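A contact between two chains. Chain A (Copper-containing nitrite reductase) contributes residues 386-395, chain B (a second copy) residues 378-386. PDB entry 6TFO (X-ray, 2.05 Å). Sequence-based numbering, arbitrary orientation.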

ATOM      1  N   PRO A 386     -15.658 -23.615  52.357  1.00 48.64           N
ATOM      2  CA  PRO A 386     -17.072 -23.273  52.286  1.00 47.14           C
ATOM      3  C   PRO A 386     -17.299 -22.419  51.048  1.00 48.03           C
ATOM      4  O   PRO A 386     -16.518 -21.526  50.751  1.00 47.06           O
ATOM      5  N   PRO A 387     -18.363 -22.690  50.280  1.00 44.83           N
ATOM      6  CA  PRO A 387     -18.719 -21.840  49.155  1.00 44.98           C
ATOM      7  C   PRO A 387     -19.149 -20.428  49.578  1.00 41.87           C
ATOM      8  O   PRO A 387     -19.649 -20.263  50.666  1.00 38.29           O
ATOM      9  N   LEU A 388     -18.941 -19.459  48.681  1.00 39.64           N
ATOM     10  CA  LEU A 388     -19.423 -18.064  48.802  1.00 40.31           C
ATOM     11  C   LEU A 388     -20.910 -18.070  48.450  1.00 41.63           C
ATOM     12  O   LEU A 388     -21.373 -19.036  47.793  1.00 40.91           O
ATOM     13  N   THR A 389     -21.650 -17.067  48.916  1.00 38.88           N
ATOM     14  CA  THR A 389     -23.127 -17.080  48.881  1.00 38.46           C
ATOM     15  C   THR A 389     -23.654 -15.775  48.279  1.00 40.90           C
ATOM     16  O   THR A 389     -23.082 -14.692  48.588  1.00 40.00           O
ATOM     17  N   GLY A 390     -24.726 -15.868  47.489  1.00 39.24           N
ATOM     18  CA  GLY A 390     -25.385 -14.692  46.895  1.00 48.99           C
ATOM     19  C   GLY A 390     -24.430 -13.924  45.995  1.00 49.11           C
ATOM     20  O   GLY A 390     -24.115 -12.752  46.319  1.00 57.37           O
ATOM     21  N   VAL A 391     -23.966 -14.591  44.932  1.00 50.86           N
ATOM     22  CA  VAL A 391     -22.934 -14.098  43.962  1.00 52.13           C
ATOM     23  C   VAL A 391     -23.561 -13.966  42.564  1.00 49.18           C
ATOM     24  O   VAL A 391     -24.094 -14.988  42.077  1.00 48.39           O
ATOM     25  N   GLN A 392     -23.484 -12.774  41.940  1.00 48.95           N
ATOM     26  CA  GLN A 392     -24.030 -12.490  40.575  1.00 45.89           C
ATOM     27  C   GLN A 392     -23.158 -13.121  39.487  1.00 44.21           C
ATOM     28  O   GLN A 392     -23.738 -13.698  38.544  1.00 44.97           O
ATOM     29  N   THR A 393     -21.830 -13.014  39.609  1.00 39.61           N
ATOM     30  CA  THR A 393     -20.862 -13.290  38.516  1.00 39.47           C
ATOM     31  C   THR A 393     -19.518 -13.753  39.105  1.00 38.11           C
ATOM     32  O   THR A 393     -19.001 -13.073  40.040  1.00 38.81           O
ATOM     33  N   VAL A 394     -18.934 -14.818  38.551  1.00 37.59           N
ATOM     34  CA  VAL A 394     -17.641 -15.368  39.059  1.00 43.44           C
ATOM     35  C   VAL A 394     -16.612 -15.481  37.930  1.00 40.16           C
ATOM     36  O   VAL A 394     -16.904 -16.137  36.919  1.00 44.20           O
ATOM     37  N   SER A 395     -15.429 -14.888  38.130  1.00 43.49           N
ATOM     38  CA  SER A 395     -14.208 -15.065  37.299  1.00 40.73           C
ATOM     39  C   SER A 395     -13.739 -16.516  37.391  1.00 40.45           C
ATOM     40  O   SER A 395     -13.460 -16.951  38.500  1.00 46.49           O
TER
ATOM     41  N   TYR B 378     -15.364  -7.700  50.076  1.00 39.62           N
ATOM     42  CA  TYR B 378     -16.516  -8.614  49.944  1.00 44.13           C
ATOM     43  C   TYR B 378     -16.331  -9.361  48.625  1.00 47.77           C
ATOM     44  O   TYR B 378     -16.718  -8.820  47.576  1.00 56.58           O
ATOM     45  N   ALA B 379     -15.708 -10.543  48.682  1.00 51.59           N
ATOM     46  CA  ALA B 379     -15.275 -11.343  47.505  1.00 51.73           C
ATOM     47  C   ALA B 379     -16.484 -11.668  46.625  1.00 48.45           C
ATOM     48  O   ALA B 379     -17.486 -12.185  47.164  1.00 45.75           O
ATOM     49  N   LEU B 380     -16.378 -11.332  45.332  1.00 43.18           N
ATOM     50  CA  LEU B 380     -17.384 -11.605  44.274  1.00 40.11           C
ATOM     51  C   LEU B 380     -18.681 -10.881  44.627  1.00 40.21           C
ATOM     52  O   LEU B 380     -19.729 -11.237  44.068  1.00 41.30           O
ATOM     53  N   GLY B 381     -18.596  -9.867  45.489  1.00 40.33           N
ATOM     54  CA  GLY B 381     -19.750  -9.064  45.931  1.00 43.42           C
ATOM     55  C   GLY B 381     -20.682  -9.845  46.849  1.00 44.33           C
ATOM     56  O   GLY B 381     -21.900  -9.490  46.914  1.00 46.39           O
ATOM     57  N   SER B 382     -20.169 -10.897  47.503  1.00 41.54           N
ATOM     58  CA  SER B 382     -20.920 -11.643  48.544  1.00 42.21           C
ATOM     59  C   SER B 382     -20.974 -10.766  49.796  1.00 44.39           C
ATOM     60  O   SER B 382     -19.926 -10.342  50.315  1.00 45.93           O
ATOM     61  N   VAL B 383     -22.188 -10.481  50.220  1.00 42.23           N
ATOM     62  CA  VAL B 383     -22.502  -9.617  51.379  1.00 46.09           C
ATOM     63  C   VAL B 383     -22.779 -10.556  52.577  1.00 46.36           C
ATOM     64  O   VAL B 383     -22.862 -10.081  53.701  1.00 40.85           O
ATOM     65  N   THR B 384     -22.880 -11.865  52.338  1.00 44.13           N
ATOM     66  CA  THR B 384     -23.273 -12.871  53.358  1.00 45.60           C
ATOM     67  C   THR B 384     -22.051 -13.669  53.800  1.00 43.92           C
ATOM     68  O   THR B 384     -22.018 -14.008  54.973  1.00 43.72           O
ATOM     69  N   SER B 385     -21.098 -13.956  52.911  1.00 44.45           N
ATOM     70  CA  SER B 385     -19.854 -14.691  53.249  1.00 41.77           C
ATOM     71  C   SER B 385     -18.865 -13.730  53.890  1.00 43.11           C
ATOM     72  O   SER B 385     -18.864 -12.540  53.597  1.00 41.73           O
ATOM     73  N   PRO B 386     -18.012 -14.213  54.812  1.00 49.65           N
ATOM     74  CA  PRO B 386     -17.112 -13.340  55.548  1.00 46.04           C
ATOM     75  C   PRO B 386     -16.200 -12.635  54.563  1.00 47.76           C
ATOM     76  O   PRO B 386     -15.673 -13.260  53.649  1.00 48.01           O
TER

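The contact between the two copies divides into a hydroxyl cluster around T389(A) and an apolar patch around L380(B), with three waters linking groups that make no direct hydrogen bond between the two stretches.

At the polar end, T384(B) and S385(B) direct their CA-to-CB bonds toward chain A, while T389(A) and S382(B) lie sideways. T389(A) adopts the p rotamer (chi1 48°), and its hydroxyl meets two others: OG1 of T389(A) hydrogen-bonds to OG1 of T384(B), itself p, at 2.5 Å, and to OG of S385(B), an m rotamer, at 2.9 Å. Either partner could donate in each pair. The backbone of T389(A) is engaged as well, because OG of S382(B), in the t rotamer, donates to O of T389(A) over 2.5 Å. That serine hydroxyl also serves its own chain: N of S385(B) donates to OG of S382(B) at 3.1 Å with a nearly straight geometry (161°), and N of T384(B) adds a weak bond to OG of S382(B) at 3.5 Å. S382(B) OG therefore accepts from the loop that carries T384(B) and S385(B) while donating its own proton to O of T389(A), tying the turn to the interface.

Beside this cluster, L380(B) points toward chain A and has the largest area covered by the opposing stretch. CD1 of L380(B), an m,t rotamer, lies 3.6 Å from CD1 of L388(A), also m,t, and 3.9 Å from CG2 of V394(A), a p rotamer. CB of L380(B) lies 3.8 Å from CG1 of V391(A), which is t. L388(A) reaches further along chain B, with CD2 of L388(A) at 4.3 Å from CB of A379(B) and 3.7 Å from CB of S385(B), so it spans the apolar and polar parts of the contact.

Waters supply partners to several backbone groups. Water 1 donates to O of G390(A) at 2.7 Å and accepts from N of V383(B) at 2.9 Å. O of L380(B) accepts from water 2 at 2.7 Å and, weakly, from water 3 at 2.9 Å. Water 2 in turn accepts from N of Q392(A) at 2.9 Å and, weakly, from NE2 of Q392(A) at 3.0 Å, whereas water 3 donates to O of T393(A) at 2.7 Å. OE1 and NE2 of Q392(A) and OG1 of T393(A) are hydrogen-bonded elsewhere in the structure.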

ATOM      1  CB  PRO A 386     -17.369 -22.495  53.565  1.00 46.15           C
ATOM      2  CG  PRO A 386     -16.001 -22.119  54.137  1.00 51.04           C
ATOM      3  CD  PRO A 386     -15.013 -23.120  53.579  1.00 49.76           C
ATOM      4  CB  PRO A 387     -19.868 -22.591  48.471  1.00 46.17           C
ATOM      5  CG  PRO A 387     -20.414 -23.490  49.540  1.00 51.71           C
ATOM      6  CD  PRO A 387     -19.235 -23.858  50.412  1.00 47.72           C
ATOM      7  CB  LEU A 388     -18.616 -17.156  47.867  1.00 47.32           C
ATOM      8  CG  LEU A 388     -17.118 -17.051  48.182  1.00 46.72           C
ATOM      9  CD1 LEU A 388     -16.299 -16.675  46.968  1.00 51.17           C
ATOM     10  CD2 LEU A 388     -16.876 -16.021  49.254  1.00 47.19           C
ATOM     11  CB  THR A 389     -23.680 -17.357  50.289  1.00 42.76           C
ATOM     12  OG1 THR A 389     -23.021 -16.500  51.229  1.00 41.68           O
ATOM     13  CG2 THR A 389     -23.476 -18.794  50.713  1.00 42.01           C
ATOM     14  CB  VAL A 391     -21.702 -15.031  43.936  1.00 49.68           C
ATOM     15  CG1 VAL A 391     -20.764 -14.708  42.777  1.00 49.72           C
ATOM     16  CG2 VAL A 391     -20.936 -14.986  45.246  1.00 49.34           C
ATOM     17  CB  GLN A 392     -24.125 -10.996  40.284  1.00 47.75           C
ATOM     18  CG  GLN A 392     -22.783 -10.272  40.350  1.00 49.80           C
ATOM     19  CD  GLN A 392     -23.007  -8.818  40.661  1.00 50.70           C
ATOM     20  OE1 GLN A 392     -23.864  -8.168  40.053  1.00 41.23           O
ATOM     21  NE2 GLN A 392     -22.285  -8.334  41.664  1.00 54.05           N
ATOM     22  CB  THR A 393     -20.690 -12.033  37.652  1.00 40.02           C
ATOM     23  OG1 THR A 393     -21.945 -11.594  37.115  1.00 34.61           O
ATOM     24  CG2 THR A 393     -19.711 -12.257  36.531  1.00 40.17           C
ATOM     25  CB  VAL A 394     -17.847 -16.722  39.765  1.00 49.71           C
ATOM     26  CG1 VAL A 394     -18.699 -17.677  38.940  1.00 46.41           C
ATOM     27  CG2 VAL A 394     -16.510 -17.363  40.163  1.00 48.45           C
ATOM     28  CB  SER A 395     -13.078 -14.149  37.710  1.00 40.65           C
ATOM     29  OG  SER A 395     -13.482 -12.801  37.622  1.00 40.53           O
TER
ATOM     30  CB  TYR B 378     -17.818  -7.819  50.110  1.00 49.44           C
ATOM     31  CG  TYR B 378     -18.044  -7.332  51.524  1.00 54.62           C
ATOM     32  CD1 TYR B 378     -17.221  -6.367  52.076  1.00 55.82           C
ATOM     33  CD2 TYR B 378     -19.018  -7.883  52.341  1.00 61.55           C
ATOM     34  CE1 TYR B 378     -17.383  -5.928  53.377  1.00 59.89           C
ATOM     35  CE2 TYR B 378     -19.180  -7.465  53.652  1.00 65.32           C
ATOM     36  CZ  TYR B 378     -18.353  -6.492  54.176  1.00 59.35           C
ATOM     37  OH  TYR B 378     -18.483  -6.066  55.458  1.00 58.45           O
ATOM     38  CB  ALA B 379     -14.557 -12.604  47.924  1.00 53.62           C
ATOM     39  CB  LEU B 380     -17.567 -13.120  44.111  1.00 42.20           C
ATOM     40  CG  LEU B 380     -16.280 -13.889  43.756  1.00 49.56           C
ATOM     41  CD1 LEU B 380     -16.526 -15.387  43.564  1.00 49.65           C
ATOM     42  CD2 LEU B 380     -15.643 -13.315  42.495  1.00 58.79           C
ATOM     43  CB  SER B 382     -20.382 -13.018  48.864  1.00 43.56           C
ATOM     44  OG  SER B 382     -21.186 -13.630  49.876  1.00 45.20           O
ATOM     45  CB  VAL B 383     -23.664  -8.713  50.916  1.00 49.43           C
ATOM     46  CG1 VAL B 383     -24.854  -8.715  51.840  1.00 51.47           C
ATOM     47  CG2 VAL B 383     -23.160  -7.306  50.628  1.00 52.88           C
ATOM     48  CB  THR B 384     -24.424 -13.751  52.865  1.00 43.32           C
ATOM     49  OG1 THR B 384     -24.119 -14.281  51.577  1.00 44.84           O
ATOM     50  CG2 THR B 384     -25.716 -12.972  52.800  1.00 44.34           C
ATOM     51  CB  SER B 385     -19.281 -15.368  52.047  1.00 43.88           C
ATOM     52  OG  SER B 385     -20.158 -16.408  51.624  1.00 59.26           O
ATOM     53  CB  PRO B 386     -16.296 -14.246  56.481  1.00 45.48           C
ATOM     54  CG  PRO B 386     -16.567 -15.658  56.007  1.00 50.56           C
ATOM     55  CD  PRO B 386     -17.845 -15.629  55.185  1.00 52.61           C
TER
HETATM   56  O   HOH W   1     -24.339 -11.781  48.863  1.00 41.00           O
HETATM   57  O   HOH W   2     -22.274 -10.706  43.505  1.00 41.57           O
HETATM   58  O   HOH W   3     -19.228 -10.645  41.242  1.00 45.25           O